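Local structure of excinuclease ABC, subunit A. (Deinococcus radiodurans, 2VF7) at residues R259-H264 and K275-G280; M525-G530 and M793-A798; T538-A543 and I787-K792. The protein probably binds DNA and hydrolyses ATP in nucleotide excision repair, as a zinc-containing UvrA-type member of the ABC superfamily. The protein carries 1 engineered substitution. All blocks are in the same frame, centred on the assembly; numbering follows the deposited sequence. Where two conformers were deposited one is given.

Contact 1: residues R259-H264 and K275-G280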
loop_
_atom_site.group_PDB
_atom_site.type_symbol
_atom_site.label_atom_id
_atom_site.label_comp_id
_atom_site.label_asym_id
_atom_site.label_seq_id
_atom_site.Cartn_x
_atom_site.Cartn_y
_atom_site.Cartn_z
ATOM N N ARG A 259 11.170 -3.295 34.424
ATOM C CA ARG A 259 11.321 -2.022 33.732
ATOM C C ARG A 259 11.342 -2.175 32.204
ATOM O O ARG A 259 10.580 -1.518 31.516
ATOM C CB ARG A 259 12.566 -1.302 34.232
ATOM C CG ARG A 259 12.844 0.010 33.535
ATOM C CD ARG A 259 14.316 0.342 33.639
ATOM N NE ARG A 259 14.554 1.401 34.607
ATOM C CZ ARG A 259 15.756 1.775 35.050
ATOM N NH1 ARG A 259 16.861 1.153 34.626
ATOM N NH2 ARG A 259 15.854 2.778 35.932
ATOM N N ARG A 260 12.207 -3.047 31.690
ATOM C CA ARG A 260 12.315 -3.330 30.262
ATOM C C ARG A 260 10.946 -3.623 29.625
ATOM O O ARG A 260 10.566 -3.023 28.602
ATOM C CB ARG A 260 13.261 -4.509 30.067
ATOM C CG ARG A 260 13.445 -4.992 28.627
ATOM C CD ARG A 260 14.869 -5.469 28.415
ATOM N NE ARG A 260 15.383 -4.736 27.271
ATOM C CZ ARG A 260 16.646 -4.393 27.066
ATOM N NH1 ARG A 260 17.608 -4.700 27.924
ATOM N NH2 ARG A 260 16.935 -3.728 25.968
ATOM N N HIS A 261 10.200 -4.537 30.233
ATOM C CA HIS A 261 8.883 -4.883 29.734
ATOM C C HIS A 261 7.923 -3.717 29.726
ATOM O O HIS A 261 7.150 -3.567 28.790
ATOM C CB HIS A 261 8.239 -5.996 30.556
ATOM C CG HIS A 261 6.830 -6.265 30.141
ATOM N ND1 HIS A 261 5.745 -5.726 30.802
ATOM C CD2 HIS A 261 6.329 -6.937 29.071
ATOM C CE1 HIS A 261 4.638 -6.084 30.176
ATOM N NE2 HIS A 261 4.964 -6.822 29.128
ATOM N N VAL A 262 7.922 -2.931 30.801
ATOM C CA VAL A 262 6.940 -1.857 30.944
ATOM C C VAL A 262 7.182 -0.775 29.892
ATOM O O VAL A 262 6.243 -0.306 29.257
ATOM C CB VAL A 262 6.915 -1.248 32.396
ATOM C CG1 VAL A 262 6.185 0.087 32.427
ATOM C CG2 VAL A 262 6.287 -2.210 33.392
ATOM N N LEU A 263 8.438 -0.392 29.716
ATOM C CA LEU A 263 8.784 0.709 28.824
ATOM C C LEU A 263 8.761 0.297 27.341
ATOM O O LEU A 263 8.429 1.113 26.478
ATOM C CB LEU A 263 10.144 1.314 29.198
ATOM C CG LEU A 263 10.418 1.905 30.589
ATOM C CD1 LEU A 263 11.762 2.608 30.559
ATOM C CD2 LEU A 263 9.334 2.876 31.071
ATOM N N HIS A 264 9.130 -0.947 27.047
ATOM C CA HIS A 264 9.026 -1.455 25.685
ATOM C C HIS A 264 7.557 -1.583 25.308
ATOM O O HIS A 264 7.176 -1.261 24.190
ATOM C CB HIS A 264 9.731 -2.815 25.510
ATOM C CG HIS A 264 9.772 -3.304 24.086
ATOM N ND1 HIS A 264 8.651 -3.758 23.417
ATOM C CD2 HIS A 264 10.801 -3.409 23.209
ATOM C CE1 HIS A 264 8.988 -4.113 22.187
ATOM N NE2 HIS A 264 10.288 -3.914 22.038
ATOM N N LYS A 275 -1.707 -0.355 26.464
ATOM C CA LYS A 275 -0.985 0.873 26.784
ATOM C C LYS A 275 -1.499 1.451 28.101
ATOM O O LYS A 275 -0.729 2.003 28.889
ATOM C CB LYS A 275 -1.166 1.892 25.652
ATOM C CG LYS A 275 -0.243 3.093 25.715
ATOM C CD LYS A 275 -0.726 4.205 24.790
ATOM C CE LYS A 275 0.190 5.444 24.826
ATOM N NZ LYS A 275 1.529 5.221 24.201
ATOM N N LYS A 276 -2.803 1.304 28.331
ATOM C CA LYS A 276 -3.457 1.826 29.518
ATOM C C LYS A 276 -3.168 0.971 30.756
ATOM O O LYS A 276 -3.108 1.493 31.864
ATOM C CB LYS A 276 -4.965 1.954 29.269
ATOM C CG LYS A 276 -5.598 3.180 29.918
ATOM C CD LYS A 276 -6.685 3.796 29.033
ATOM C CE LYS A 276 -7.311 5.030 29.708
ATOM N NZ LYS A 276 -8.271 5.780 28.833
ATOM N N ARG A 277 -2.989 -0.337 30.562
ATOM C CA ARG A 277 -2.636 -1.259 31.654
ATOM C C ARG A 277 -1.223 -0.961 32.145
ATOM O O ARG A 277 -1.010 -0.661 33.320
ATOM C CB ARG A 277 -2.715 -2.718 31.190
ATOM C CG ARG A 277 -2.356 -3.713 32.263
ATOM C CD ARG A 277 -1.701 -4.953 31.675
ATOM N NE ARG A 277 -1.198 -5.822 32.742
ATOM C CZ ARG A 277 0.090 -6.064 33.009
ATOM N NH1 ARG A 277 1.061 -5.524 32.258
ATOM N NH2 ARG A 277 0.408 -6.872 34.030
ATOM N N VAL A 278 -0.278 -1.061 31.210
ATOM C CA VAL A 278 1.133 -0.709 31.387
ATOM C C VAL A 278 1.340 0.641 32.101
ATOM O O VAL A 278 2.178 0.767 32.999
ATOM C CB VAL A 278 1.846 -0.798 29.996
ATOM C CG1 VAL A 278 2.828 0.320 29.752
ATOM C CG2 VAL A 278 2.499 -2.168 29.838
ATOM N N GLN A 279 0.534 1.625 31.720
ATOM C CA GLN A 279 0.619 2.967 32.272
ATOM C C GLN A 279 0.233 3.020 33.751
ATOM O O GLN A 279 0.625 3.937 34.447
ATOM C CB GLN A 279 -0.241 3.924 31.447
ATOM C CG GLN A 279 0.387 5.287 31.191
ATOM C CD GLN A 279 -0.291 6.039 30.050
ATOM O OE1 GLN A 279 -1.064 5.459 29.270
ATOM N NE2 GLN A 279 -0.005 7.341 29.948
ATOM N N GLY A 280 -0.525 2.030 34.224
ATOM C CA GLY A 280 -0.830 1.902 35.652
ATOM C C GLY A 280 0.367 1.591 36.560
ATOM O O GLY A 280 0.287 1.767 37.777
#
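V262 and V278 bring together helix 258-268 and helix 272-278, a helix pair of the UvrA DNA-binding domain joined by a very short link. Their CA atoms, the nearest CA pair of the two segments, lie 5.9 Å apart. The CB of V278 points toward the first helix. Its CG1 methyl reaches the carbonyl of V262, with V278 CG1 3.5 Å from V262 O. The two valine side chains meet more loosely, V262 CG1 lying 4.3 Å from V278 CG1. No hydrogen bond crosses between the segments, so van der Waals contact carries this part.

Both valines are buried, and other residues complete their surroundings. V262 also packs on M168 of helix 165-168 and on A183. V278 also touches T265 and F266, one turn further along the first helix.

H261 and R277 form the more polar flank. R277 has CG anti to its backbone nitrogen (chi1 180°), and its chain then bends at chi2. This brings the guanidinium beside the imidazole. The two side chains cross at about a right angle, and the ring and guanidinium planes are 72° apart. The groups are therefore not stacked. R277 NH2 is hydrogen-bonded to W184 O, which helps to fix the guanidinium. H261 ND1 makes a weak hydrogen bond to A183 O. Two neighbouring carbonyls, A183 O and W184 O, thus take these groups, the first only weakly. H261 ND1 and R277 NH1 are 4.9 Å apart; the protonation of H261 is not known, but a protonated ring would probably feel some repulsion. V278 CG2 approaches the imidazole obliquely, 4.5 Å from H261 CE1. R277 NH1 instead comes up at the ring edge, near its plane, 4.2 Å from H261 CE1.

Contact 2: residues M525-G530 and M793-A798; sequences MTSVTG and MQVVAA
T529 holds OG1 between its backbone nitrogen and carbonyl carbon (chi1 70°), which turns CG2 toward V796. V796 has CG1 anti to its own nitrogen (chi1 177°) and presents both methyls to the strand. The two side chains meet tip to tip. T529 CG2 is 3.5 Å from V796 CG2, tighter than usual for two carbons, and 3.8 Å from V796 CG1. S527 packs beside them on the same strand face, its CB 3.9 Å from V796 CG2. S527 OG lies 3.8 Å from V796 CA.

The hydroxyls find their partners beyond the two segments. S527 OG is hydrogen-bonded to S799 OG, and T529 OG1 to D804 OD1. The contact itself is thus made by methyl groups and the serine side chain, without a hydrogen bond across it. V796 also packs on V802, L837 and E790. With V796 cut back to alanine, both methyls go, and a gap would probably open in front of T529 CG2 and S527 CB.

The contact is buried. It lays the short helix 793-796 against strand 525-529. That strand runs into G530, whose carbonyl oxygen is hydrogen-bonded to K536 NZ. A strand entering a glycine-rich nucleotide-binding loop is characteristic of the Walker A motif (P-loop) of ABC ATPases.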
loop_
_atom_site.group_PDB
_atom_site.type_symbol
_atom_site.label_atom_id
_atom_site.label_comp_id
_atom_site.label_asym_id
_atom_site.label_seq_id
_atom_site.Cartn_x
_atom_site.Cartn_y
_atom_site.Cartn_z
ATOM N N MET A 525 -38.734 19.841 27.137
ATOM C CA MET A 525 -37.700 19.618 26.134
ATOM C C MET A 525 -37.069 20.938 25.605
ATOM O O MET A 525 -37.776 21.803 25.079
ATOM C CB MET A 525 -38.260 18.729 25.016
ATOM C CG MET A 525 -37.958 19.201 23.631
ATOM S SD MET A 525 -37.191 17.937 22.639
ATOM C CE MET A 525 -35.740 18.836 22.055
ATOM N N THR A 526 -35.743 21.057 25.769
ATOM C CA THR A 526 -34.960 22.238 25.360
ATOM C C THR A 526 -33.985 21.929 24.219
ATOM O O THR A 526 -33.299 20.903 24.222
ATOM C CB THR A 526 -34.123 22.840 26.542
ATOM O OG1 THR A 526 -34.941 23.017 27.696
ATOM C CG2 THR A 526 -33.522 24.204 26.174
ATOM N N SER A 527 -33.940 22.840 23.247
ATOM C CA SER A 527 -32.966 22.835 22.162
ATOM C C SER A 527 -31.886 23.871 22.431
ATOM O O SER A 527 -32.172 25.030 22.686
ATOM C CB SER A 527 -33.660 23.151 20.831
ATOM O OG SER A 527 -34.450 22.059 20.386
ATOM N N VAL A 528 -30.634 23.457 22.358
ATOM C CA VAL A 528 -29.521 24.390 22.494
ATOM C C VAL A 528 -28.894 24.668 21.117
ATOM O O VAL A 528 -28.160 23.836 20.556
ATOM C CB VAL A 528 -28.487 23.868 23.491
ATOM C CG1 VAL A 528 -27.346 24.840 23.617
ATOM C CG2 VAL A 528 -29.157 23.616 24.863
ATOM N N THR A 529 -29.184 25.860 20.602
ATOM C CA THR A 529 -28.805 26.265 19.266
ATOM C C THR A 529 -27.697 27.337 19.220
ATOM O O THR A 529 -27.298 27.879 20.244
ATOM C CB THR A 529 -30.055 26.748 18.464
ATOM O OG1 THR A 529 -30.517 27.988 18.994
ATOM C CG2 THR A 529 -31.188 25.753 18.555
ATOM N N GLY A 530 -27.215 27.646 18.018
ATOM C CA GLY A 530 -26.070 28.539 17.851
ATOM C C GLY A 530 -25.138 28.109 16.733
ATOM O O GLY A 530 -25.175 26.951 16.290
ATOM N N MET A 793 -33.831 23.632 12.368
ATOM C CA MET A 793 -34.932 24.432 12.841
ATOM C C MET A 793 -36.244 23.677 12.848
ATOM O O MET A 793 -37.168 24.074 13.535
ATOM C CB MET A 793 -35.025 25.716 12.016
ATOM C CG MET A 793 -33.764 26.600 12.091
ATOM S SD MET A 793 -33.212 27.011 13.769
ATOM C CE MET A 793 -31.424 26.902 13.634
ATOM N N GLN A 794 -36.311 22.579 12.096
ATOM C CA GLN A 794 -37.469 21.669 12.098
ATOM C C GLN A 794 -37.725 21.154 13.513
ATOM O O GLN A 794 -38.855 21.147 13.983
ATOM C CB GLN A 794 -37.240 20.480 11.129
ATOM C CG GLN A 794 -38.438 19.503 10.973
ATOM C CD GLN A 794 -38.076 18.191 10.244
ATOM O OE1 GLN A 794 -36.896 17.811 10.150
ATOM N NE2 GLN A 794 -39.093 17.488 9.744
ATOM N N VAL A 795 -36.647 20.739 14.169
ATOM C CA VAL A 795 -36.690 20.174 15.508
ATOM C C VAL A 795 -36.770 21.247 16.587
ATOM O O VAL A 795 -37.450 21.069 17.597
ATOM C CB VAL A 795 -35.448 19.284 15.757
ATOM C CG1 VAL A 795 -35.296 18.962 17.243
ATOM C CG2 VAL A 795 -35.555 18.007 14.949
ATOM N N VAL A 796 -36.064 22.348 16.371
ATOM C CA VAL A 796 -36.057 23.492 17.288
ATOM C C VAL A 796 -37.437 24.168 17.362
ATOM O O VAL A 796 -37.807 24.733 18.381
ATOM C CB VAL A 796 -34.937 24.490 16.894
ATOM C CG1 VAL A 796 -34.929 25.740 17.787
ATOM C CG2 VAL A 796 -33.597 23.796 16.970
ATOM N N ALA A 797 -38.196 24.065 16.279
ATOM C CA ALA A 797 -39.526 24.624 16.172
ATOM C C ALA A 797 -40.589 23.843 16.969
ATOM O O ALA A 797 -41.679 24.355 17.220
ATOM C CB ALA A 797 -39.917 24.725 14.707
ATOM N N ALA A 798 -40.284 22.608 17.354
ATOM C CA ALA A 798 -41.208 21.819 18.179
ATOM C C ALA A 798 -40.703 21.564 19.607
ATOM O O ALA A 798 -41.259 20.736 20.331
ATOM C CB ALA A 798 -41.564 20.521 17.490
#

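Contact 3: residues T538-A543 and I787-K792. With ADP (adenosine-5'-diphosphate), chain D.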
loop_
_atom_site.group_PDB
_atom_site.type_symbol
_atom_site.label_atom_id
_atom_site.label_comp_id
_atom_site.label_asym_id
_atom_site.label_seq_id
_atom_site.Cartn_x
_atom_site.Cartn_y
_atom_site.Cartn_z
ATOM N N THR A 538 -19.732 22.527 24.257
ATOM C CA THR A 538 -18.930 22.848 25.448
ATOM C C THR A 538 -19.803 23.057 26.683
ATOM O O THR A 538 -19.415 22.675 27.783
ATOM C CB THR A 538 -18.029 24.095 25.229
ATOM O OG1 THR A 538 -17.409 24.028 23.940
ATOM C CG2 THR A 538 -16.938 24.168 26.259
ATOM N N LEU A 539 -20.976 23.668 26.504
ATOM C CA LEU A 539 -21.943 23.858 27.588
ATOM C C LEU A 539 -22.686 22.575 27.962
ATOM O O LEU A 539 -22.745 22.214 29.135
ATOM C CB LEU A 539 -22.952 24.945 27.224
ATOM C CG LEU A 539 -24.049 25.308 28.237
ATOM C CD1 LEU A 539 -23.498 26.006 29.467
ATOM C CD2 LEU A 539 -25.101 26.172 27.578
ATOM N N VAL A 540 -23.235 21.886 26.959
ATOM C CA VAL A 540 -24.200 20.805 27.185
ATOM C C VAL A 540 -23.537 19.452 27.361
ATOM O O VAL A 540 -23.719 18.806 28.383
ATOM C CB VAL A 540 -25.251 20.730 26.046
ATOM C CG1 VAL A 540 -26.229 19.587 26.281
ATOM C CG2 VAL A 540 -25.995 22.060 25.905
ATOM N N SER A 541 -22.771 19.027 26.358
ATOM C CA SER A 541 -22.111 17.725 26.387
ATOM C C SER A 541 -20.957 17.676 27.380
ATOM O O SER A 541 -20.838 16.731 28.163
ATOM C CB SER A 541 -21.649 17.317 24.988
ATOM O OG SER A 541 -22.772 17.139 24.143
ATOM N N GLN A 542 -20.111 18.692 27.364
ATOM C CA GLN A 542 -18.965 18.706 28.266
ATOM C C GLN A 542 -19.313 19.206 29.666
ATOM O O GLN A 542 -19.276 18.439 30.607
ATOM C CB GLN A 542 -17.788 19.463 27.644
ATOM C CG GLN A 542 -17.368 18.890 26.276
ATOM C CD GLN A 542 -16.323 19.739 25.572
ATOM O OE1 GLN A 542 -15.399 20.264 26.209
ATOM N NE2 GLN A 542 -16.456 19.873 24.250
ATOM N N ALA A 543 -19.684 20.473 29.803
ATOM C CA ALA A 543 -19.872 21.086 31.129
ATOM C C ALA A 543 -21.064 20.561 31.913
ATOM O O ALA A 543 -20.923 20.185 33.076
ATOM C CB ALA A 543 -19.945 22.611 31.022
ATOM N N ILE A 787 -32.560 17.561 26.992
ATOM C CA ILE A 787 -31.778 18.694 26.537
ATOM C C ILE A 787 -30.996 18.188 25.345
ATOM O O ILE A 787 -30.236 17.236 25.452
ATOM C CB ILE A 787 -30.812 19.202 27.621
ATOM C CG1 ILE A 787 -31.602 19.585 28.864
ATOM C CG2 ILE A 787 -30.005 20.384 27.076
ATOM C CD1 ILE A 787 -30.767 19.850 30.072
ATOM N N ALA A 788 -31.208 18.818 24.201
ATOM C CA ALA A 788 -30.656 18.344 22.955
ATOM C C ALA A 788 -29.899 19.480 22.312
ATOM O O ALA A 788 -30.492 20.506 22.009
ATOM C CB ALA A 788 -31.772 17.914 22.061
ATOM N N VAL A 789 -28.590 19.329 22.134
ATOM C CA VAL A 789 -27.852 20.247 21.251
ATOM C C VAL A 789 -28.293 20.032 19.798
ATOM O O VAL A 789 -28.259 18.921 19.289
ATOM C CB VAL A 789 -26.307 20.237 21.487
ATOM C CG1 VAL A 789 -25.891 19.110 22.423
ATOM C CG2 VAL A 789 -25.493 20.282 20.169
ATOM N N GLU A 790 -28.756 21.100 19.159
ATOM C CA GLU A 790 -29.581 20.977 17.968
ATOM C C GLU A 790 -29.217 22.023 16.902
ATOM O O GLU A 790 -28.924 23.173 17.227
ATOM C CB GLU A 790 -31.047 21.078 18.387
ATOM C CG GLU A 790 -32.072 20.777 17.321
ATOM C CD GLU A 790 -31.868 19.434 16.656
ATOM O OE1 GLU A 790 -32.051 18.371 17.323
ATOM O OE2 GLU A 790 -31.515 19.464 15.450
ATOM N N HIS A 791 -29.235 21.600 15.637
ATOM C CA HIS A 791 -28.764 22.407 14.505
ATOM C C HIS A 791 -29.844 22.680 13.459
ATOM O O HIS A 791 -29.692 23.589 12.643
ATOM C CB HIS A 791 -27.559 21.736 13.809
ATOM C CG HIS A 791 -26.407 21.450 14.725
ATOM N ND1 HIS A 791 -26.216 20.220 15.323
ATOM C CD2 HIS A 791 -25.391 22.238 15.154
ATOM C CE1 HIS A 791 -25.134 20.262 16.081
ATOM N NE2 HIS A 791 -24.614 21.475 15.996
ATOM N N LYS A 792 -30.920 21.899 13.463
ATOM C CA LYS A 792 -31.987 22.114 12.492
ATOM C C LYS A 792 -33.287 22.654 13.075
ATOM O O LYS A 792 -33.787 22.195 14.105
ATOM C CB LYS A 792 -32.228 20.874 11.618
ATOM C CG LYS A 792 -32.477 19.586 12.360
ATOM C CD LYS A 792 -32.676 18.424 11.378
ATOM C CE LYS A 792 -31.357 17.761 10.961
ATOM N NZ LYS A 792 -31.584 16.438 10.264
HETATM P PB ADP D . -20.011 24.002 18.991
HETATM O O1B ADP D . -19.567 23.711 17.580
HETATM O O2B ADP D . -20.356 22.810 19.838
HETATM O O3B ADP D . -21.047 25.093 19.015
HETATM P PA ADP D . -17.758 23.877 20.816
HETATM O O1A ADP D . -16.747 23.027 20.116
HETATM O O2A ADP D . -18.600 23.312 21.915
HETATM O O3A ADP D . -18.711 24.621 19.742
HETATM O "O5'" ADP D . -16.880 25.052 21.496
HETATM C "C5'" ADP D . -16.380 26.146 20.737
HETATM C "C4'" ADP D . -14.992 26.589 21.168
HETATM O "O4'" ADP D . -14.405 25.669 22.085
HETATM C "C3'" ADP D . -14.100 26.591 19.940
HETATM O "O3'" ADP D . -13.212 27.705 19.997
HETATM C "C2'" ADP D . -13.332 25.287 20.035
HETATM O "O2'" ADP D . -12.079 25.300 19.338
HETATM C "C1'" ADP D . -13.202 25.099 21.534
HETATM N N9 ADP D . -13.073 23.659 21.869
HETATM C C8 ADP D . -14.087 22.765 21.930
HETATM N N7 ADP D . -13.647 21.531 22.270
HETATM C C5 ADP D . -12.307 21.634 22.423
HETATM C C6 ADP D . -11.202 20.706 22.777
HETATM N N6 ADP D . -11.465 19.400 23.032
HETATM N N1 ADP D . -9.943 21.204 22.838
HETATM C C2 ADP D . -9.671 22.503 22.574
HETATM N N3 ADP D . -10.626 23.402 22.248
HETATM C C4 ADP D . -11.936 23.035 22.158
#
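V540 is the tightly packed centre of this contact between the helix after the P-loop and strand 785-789. Its CB points toward the strand, and CG1 stands anti to the backbone nitrogen (chi1 179°). That methyl meets two strand residues at once. V540 CG1 is 3.9 Å from I787 CG2, and V540 CG1 is also 3.9 Å from V789 CG1. V540 and V789 lie alongside each other, pointing opposite ways. All three side chains are buried and apolar.

The packing thins toward S541, which is partly exposed and makes one long approach, S541 OG to V789 CG1 at 4.1 Å. Q542, H791 and K792 are also only partly buried, and none of them reaches across to the other segment. H791 follows E790 just after the strand, where ABC ATPases usually carry the H-loop histidine.

The start of 538-543 faces the nucleotide. T538 N makes a weak hydrogen bond to ADP O2A, at 2.7 Å. T538 OG1 is also bonded to ADP O2A, but at 2.5 Å, so short that its exact length is doubtful. G533, G535, K536 and S537 add further bonds to the ADP. The helix has a wider pi-type turn here, with A543 N bonded to T538 O at 3.0 Å.

The axes of helix segment 538-543 and strand segment 787-789 come within 8.9 Å, and their N-to-C directions are 114° apart. L539 turns to other strands, touching L505, L516, V518 and F520. V540 also packs on V528, and strand 785-789 lies in the sheet between strands 525-529 and 753-758.

Overall arrangement
Contacts 2 and 3 belong to one ABC ATPase core, with centres about 11 Å apart. They share a mixed sheet in which strands 525-529 and 785-789 are parallel neighbours, probably bonded from T526 O to A788 N and from A788 O to V528 N. Along the chain contact 3 is nested inside the loop closed by contact 2. Strand 525-529 leads into helix 536-551, and strand 785-789 into helix 793-796, so both contacts build on the nucleotide-binding sheet. Contact 1 comes earlier in sequence, in the DNA-binding domain. Its centre is about 47 Å from that of contact 2 and about 37 Å from that of contact 3, and it touches neither.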